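Long-range contacts in tetratricopeptide repeat protein (Parabacteroides merdae ATCC 43184, PDB 4R7S), which is of unknown function but, as a helical tetratricopeptide repeat protein, probably serves as a scaffold for binding other proteins: residues A[20-24]-A[50-56]; A[27-31]-A[43-47]. The contacts are given in a common frame with arbitrary orientation. Residues are numbered along the deposited sequence.

Contact 1 of 2, residues A[20-24]-A[50-56]; sequences LVSAE and IQRRQGK
The first turn of helix 20-33 (20-24) packs against the C-terminal turn of helix 40-52 and the bend that follows it (50-56), with the CA atoms of L20 and I50 5.9 Å apart. L20 (m, t) points across the interface: its CB lies 4.0 Å from I50 CG2, its CD1 reaches R53 CB at 3.7 Å, and its CD2 lies over one face of the R53 guanidinium. V21 points away, touching only the edge of the contact, with CG2 3.5 Å from Q54 OE1. A23 is small enough to let the helices come close, its CB 4.1 Å from I50 CD1. E24, extended (t, t), carries its carboxylate to the end of the partner helix. There OE1 accepts a hydrogen bond from Q54 NE2 (2.8 Å), OE2 one from Q51 NE2 (3.0 Å), and OE2 also forms a salt bridge with K56 NZ (3.0 Å). A buried acid is thus well supplied with donors. The opposing helix ends in a Schellman motif: G55 takes a positive phi of 88°, easy for glycine, which lacks a CB, and K56 occupies the N-cap position of helix 57-68. The short turn links helices 40-52 and 57-68, the two antiparallel helices of one tetratricopeptide repeat. Around the contact, A23 and I50 both touch V15 of helix 2-16, E24 also pairs with K28, and Q51 OE1 bonds to S63 of helix 57-68.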
loop_
_atom_site.group_PDB
_atom_site.type_symbol
_atom_site.label_atom_id
_atom_site.label_comp_id
_atom_site.label_asym_id
_atom_site.label_seq_id
_atom_site.Cartn_x
_atom_site.Cartn_y
_atom_site.Cartn_z
ATOM N N LEU A 20 7.380 7.024 20.060
ATOM C CA LEU A 20 7.515 5.610 19.712
ATOM C C LEU A 20 8.782 4.953 20.296
ATOM O O LEU A 20 8.752 3.749 20.555
ATOM C CB LEU A 20 7.475 5.413 18.199
ATOM C CG LEU A 20 6.290 6.055 17.477
ATOM C CD1 LEU A 20 6.370 5.817 15.978
ATOM C CD2 LEU A 20 4.944 5.601 18.062
ATOM N N VAL A 21 9.865 5.732 20.529
ATOM C CA VAL A 21 11.139 5.219 21.055
ATOM C C VAL A 21 10.909 4.754 22.484
ATOM O O VAL A 21 11.265 3.622 22.835
ATOM C CB VAL A 21 12.289 6.281 20.940
ATOM C CG1 VAL A 21 13.534 5.889 21.753
ATOM C CG2 VAL A 21 12.657 6.532 19.475
ATOM N N SER A 22 10.262 5.614 23.289
ATOM C CA SER A 22 9.950 5.297 24.671
ATOM C C SER A 22 8.852 4.223 24.753
ATOM O O SER A 22 8.980 3.311 25.568
ATOM C CB SER A 22 9.533 6.551 25.421
ATOM O OG SER A 22 10.558 7.526 25.420
ATOM N N ALA A 23 7.818 4.293 23.901
ATOM C CA ALA A 23 6.758 3.277 23.892
ATOM C C ALA A 23 7.349 1.869 23.667
ATOM O O ALA A 23 7.034 0.960 24.439
ATOM C CB ALA A 23 5.713 3.600 22.834
ATOM N N GLU A 24 8.299 1.736 22.698
ATOM C CA GLU A 24 9.057 0.517 22.381
ATOM C C GLU A 24 9.782 -0.038 23.612
ATOM O O GLU A 24 9.698 -1.246 23.882
ATOM C CB GLU A 24 10.082 0.809 21.273
ATOM C CG GLU A 24 11.054 -0.328 21.015
ATOM C CD GLU A 24 11.671 -0.339 19.636
ATOM O OE1 GLU A 24 11.366 0.590 18.852
ATOM O OE2 GLU A 24 12.447 -1.278 19.333
ATOM N N ILE A 50 4.741 -0.375 16.437
ATOM C CA ILE A 50 5.546 0.751 16.938
ATOM C C ILE A 50 6.920 0.772 16.211
ATOM O O ILE A 50 7.375 1.838 15.784
ATOM C CB ILE A 50 5.698 0.646 18.476
ATOM C CG1 ILE A 50 4.371 0.988 19.175
ATOM C CG2 ILE A 50 6.850 1.508 19.003
ATOM C CD1 ILE A 50 4.270 0.492 20.562
ATOM N N GLN A 51 7.540 -0.415 16.059
ATOM C CA GLN A 51 8.811 -0.607 15.371
ATOM C C GLN A 51 8.679 -0.294 13.881
ATOM O O GLN A 51 9.568 0.343 13.321
ATOM C CB GLN A 51 9.349 -2.034 15.575
ATOM C CG GLN A 51 9.822 -2.278 17.003
ATOM C CD GLN A 51 10.362 -3.671 17.193
ATOM O OE1 GLN A 51 9.807 -4.654 16.702
ATOM N NE2 GLN A 51 11.457 -3.790 17.920
ATOM N N ARG A 52 7.569 -0.717 13.251
ATOM C CA ARG A 52 7.301 -0.466 11.828
ATOM C C ARG A 52 7.126 1.043 11.571
ATOM O O ARG A 52 7.668 1.554 10.595
ATOM C CB ARG A 52 6.052 -1.238 11.359
ATOM C CG ARG A 52 5.871 -1.244 9.844
ATOM C CD ARG A 52 4.473 -1.667 9.438
ATOM N NE ARG A 52 4.386 -1.793 7.984
ATOM C CZ ARG A 52 3.319 -2.210 7.312
ATOM N NH1 ARG A 52 2.212 -2.557 7.957
ATOM N NH2 ARG A 52 3.347 -2.278 5.991
ATOM N N ARG A 53 6.390 1.748 12.458
ATOM C CA ARG A 53 6.148 3.186 12.354
ATOM C C ARG A 53 7.436 4.015 12.581
ATOM O O ARG A 53 7.417 5.227 12.382
ATOM C CB ARG A 53 5.059 3.617 13.330
ATOM C CG ARG A 53 3.641 3.262 12.885
ATOM C CD ARG A 53 2.633 3.612 13.953
ATOM N NE ARG A 53 2.658 5.037 14.282
ATOM C CZ ARG A 53 2.160 5.568 15.395
ATOM N NH1 ARG A 53 1.607 4.794 16.322
ATOM N NH2 ARG A 53 2.226 6.877 15.598
ATOM N N GLN A 54 8.543 3.356 12.968
ATOM C CA GLN A 54 9.859 3.960 13.156
ATOM C C GLN A 54 10.776 3.655 11.974
ATOM O O GLN A 54 11.887 4.206 11.893
ATOM C CB GLN A 54 10.507 3.442 14.434
ATOM C CG GLN A 54 10.153 4.244 15.671
ATOM C CD GLN A 54 10.775 3.589 16.879
ATOM O OE1 GLN A 54 11.918 3.877 17.266
ATOM N NE2 GLN A 54 10.071 2.624 17.440
ATOM N N GLY A 55 10.316 2.762 11.089
ATOM C CA GLY A 55 11.068 2.314 9.929
ATOM C C GLY A 55 11.969 1.136 10.225
ATOM O O GLY A 55 12.704 0.684 9.343
ATOM N N LYS A 56 11.928 0.623 11.477
ATOM C CA LYS A 56 12.688 -0.550 11.933
ATOM C C LYS A 56 11.930 -1.808 11.433
ATOM O O LYS A 56 11.368 -2.592 12.212
ATOM C CB LYS A 56 12.852 -0.525 13.463
ATOM C CG LYS A 56 13.267 0.826 14.032
ATOM C CD LYS A 56 14.192 0.673 15.233
ATOM C CE LYS A 56 13.537 0.932 16.567
ATOM N NZ LYS A 56 14.337 0.390 17.707
#

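Contact 2 of 2, residues A[27-31]-A[43-47]; sequences LKAAM and LLTNL
This is an apolar helix-helix contact between two successive repeats, joining the second half of helix 20-33 (27-31) to the middle of helix 40-52 (43-47). The segments run nearly antiparallel (signed crossing angle -158°), their axes approach to 10.3 Å, and the nearest CA pair, L27 and L43, is 6.5 Å apart. No hydrogen bond crosses. L27 (m, t) is a knob in the hole lined by L43, N46, L47 and I50: its CD1 lies 3.8 Å from N46 CB and 4.0 Å from L47 CB, while its CD2 meets L43 CD2 at 3.9 Å. One turn on, A30 leaves room for L43, with A30 CB 4.1 Å from L43 CD1. M31, present as selenomethionine, has a flexible chain that fills the far end: its CG is 4.0 Å from L43 CD1 and its SE 3.6 Å from L44 CG. K28 borders the interface with its aliphatic part, CG being 4.4 Å from L47 CD1, while NZ pairs with E24. L43 rests on Y4 and I8 of helix 2-16, L47 on S63 of helix 57-68. Packing the second helix of one repeat against the first of the next is characteristic of the tetratricopeptide repeat solenoid.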
loop_
_atom_site.group_PDB
_atom_site.type_symbol
_atom_site.label_atom_id
_atom_site.label_comp_id
_atom_site.label_asym_id
_atom_site.label_seq_id
_atom_site.Cartn_x
_atom_site.Cartn_y
_atom_site.Cartn_z
ATOM N N LEU A 27 7.417 -1.464 26.364
ATOM C CA LEU A 27 6.950 -2.794 25.943
ATOM C C LEU A 27 8.020 -3.863 26.180
ATOM O O LEU A 27 7.727 -4.900 26.789
ATOM C CB LEU A 27 6.483 -2.798 24.479
ATOM C CG LEU A 27 5.097 -2.150 24.254
ATOM C CD1 LEU A 27 4.733 -2.119 22.812
ATOM C CD2 LEU A 27 4.015 -2.865 24.997
ATOM N N LYS A 28 9.270 -3.572 25.765
ATOM C CA LYS A 28 10.423 -4.446 25.956
ATOM C C LYS A 28 10.667 -4.682 27.426
ATOM O O LYS A 28 10.911 -5.831 27.826
ATOM C CB LYS A 28 11.662 -3.853 25.303
ATOM C CG LYS A 28 11.765 -4.198 23.829
ATOM C CD LYS A 28 13.023 -3.591 23.204
ATOM C CE LYS A 28 13.001 -3.689 21.706
ATOM N NZ LYS A 28 14.011 -2.803 21.093
ATOM N N ALA A 29 10.538 -3.614 28.246
ATOM C CA ALA A 29 10.734 -3.700 29.689
ATOM C C ALA A 29 9.636 -4.551 30.337
ATOM O O ALA A 29 9.929 -5.403 31.194
ATOM C CB ALA A 29 10.765 -2.308 30.293
ATOM N N ALA A 30 8.378 -4.344 29.921
ATOM C CA ALA A 30 7.267 -5.125 30.443
ATOM C C ALA A 30 7.532 -6.612 30.215
ATOM O O ALA A 30 7.476 -7.387 31.173
ATOM C CB ALA A 30 5.961 -4.702 29.790
HETATM N N MSE A 31 7.973 -6.978 28.998
HETATM C CA MSE A 31 8.268 -8.371 28.646
HETATM C C MSE A 31 9.494 -8.975 29.350
HETATM O O MSE A 31 9.565 -10.199 29.492
HETATM C CB MSE A 31 8.376 -8.517 27.150
HETATM C CG MSE A 31 7.003 -8.521 26.536
HETATM SE SE MSE A 31 7.044 -8.742 24.668
HETATM C CE MSE A 31 8.235 -10.430 24.597
ATOM N N LEU A 43 1.491 -7.805 23.320
ATOM C CA LEU A 43 2.506 -6.783 23.499
ATOM C C LEU A 43 3.439 -6.792 22.304
ATOM O O LEU A 43 3.785 -5.717 21.802
ATOM C CB LEU A 43 3.287 -6.989 24.812
ATOM C CG LEU A 43 2.491 -6.863 26.108
ATOM C CD1 LEU A 43 3.438 -6.766 27.314
ATOM C CD2 LEU A 43 1.544 -5.659 26.053
ATOM N N LEU A 44 3.789 -8.008 21.810
ATOM C CA LEU A 44 4.653 -8.185 20.643
ATOM C C LEU A 44 3.988 -7.619 19.386
ATOM O O LEU A 44 4.689 -7.061 18.549
ATOM C CB LEU A 44 5.060 -9.649 20.442
ATOM C CG LEU A 44 6.117 -10.134 21.436
ATOM C CD1 LEU A 44 5.982 -11.616 21.743
ATOM C CD2 LEU A 44 7.518 -9.755 21.013
ATOM N N THR A 45 2.647 -7.667 19.295
ATOM C CA THR A 45 1.911 -7.131 18.142
ATOM C C THR A 45 2.077 -5.610 18.116
ATOM O O THR A 45 2.506 -5.088 17.081
ATOM C CB THR A 45 0.435 -7.581 18.121
ATOM O OG1 THR A 45 0.358 -8.989 18.338
ATOM C CG2 THR A 45 -0.229 -7.296 16.808
ATOM N N ASN A 46 1.785 -4.922 19.261
ATOM C CA ASN A 46 1.935 -3.470 19.460
ATOM C C ASN A 46 3.365 -3.033 19.163
ATOM O O ASN A 46 3.563 -2.086 18.407
ATOM C CB ASN A 46 1.579 -3.060 20.903
ATOM C CG ASN A 46 0.155 -3.306 21.356
ATOM O OD1 ASN A 46 -0.813 -3.207 20.580
ATOM N ND2 ASN A 46 0.010 -3.557 22.668
ATOM N N LEU A 47 4.352 -3.760 19.713
ATOM C CA LEU A 47 5.787 -3.515 19.514
ATOM C C LEU A 47 6.109 -3.555 18.014
ATOM O O LEU A 47 6.714 -2.614 17.506
ATOM C CB LEU A 47 6.644 -4.523 20.310
ATOM C CG LEU A 47 8.168 -4.406 20.193
ATOM C CD1 LEU A 47 8.703 -3.138 20.853
ATOM C CD2 LEU A 47 8.856 -5.608 20.827
#

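Both contacts belong to one interface between helices 20-33 and 40-52, with centres 11 Å apart, near the N-terminus. The chain order is 20-24, 27-31, 43-47 and 50-56; because the helices run antiparallel, the inner two pair in contact 2, nearer the connecting loop, and the outer two in contact 1, about two turns farther off. They merge physically, since I50 CD1 is 3.5 Å from L27 CD1 and E24 CG is 3.7 Å from L47 CD1. The interface passes from the mainly apolar packing of contact 2 to the buried E24 and its donors in contact 1. Together they are part of the packing between consecutive repeats, which in this family shapes the superhelical array.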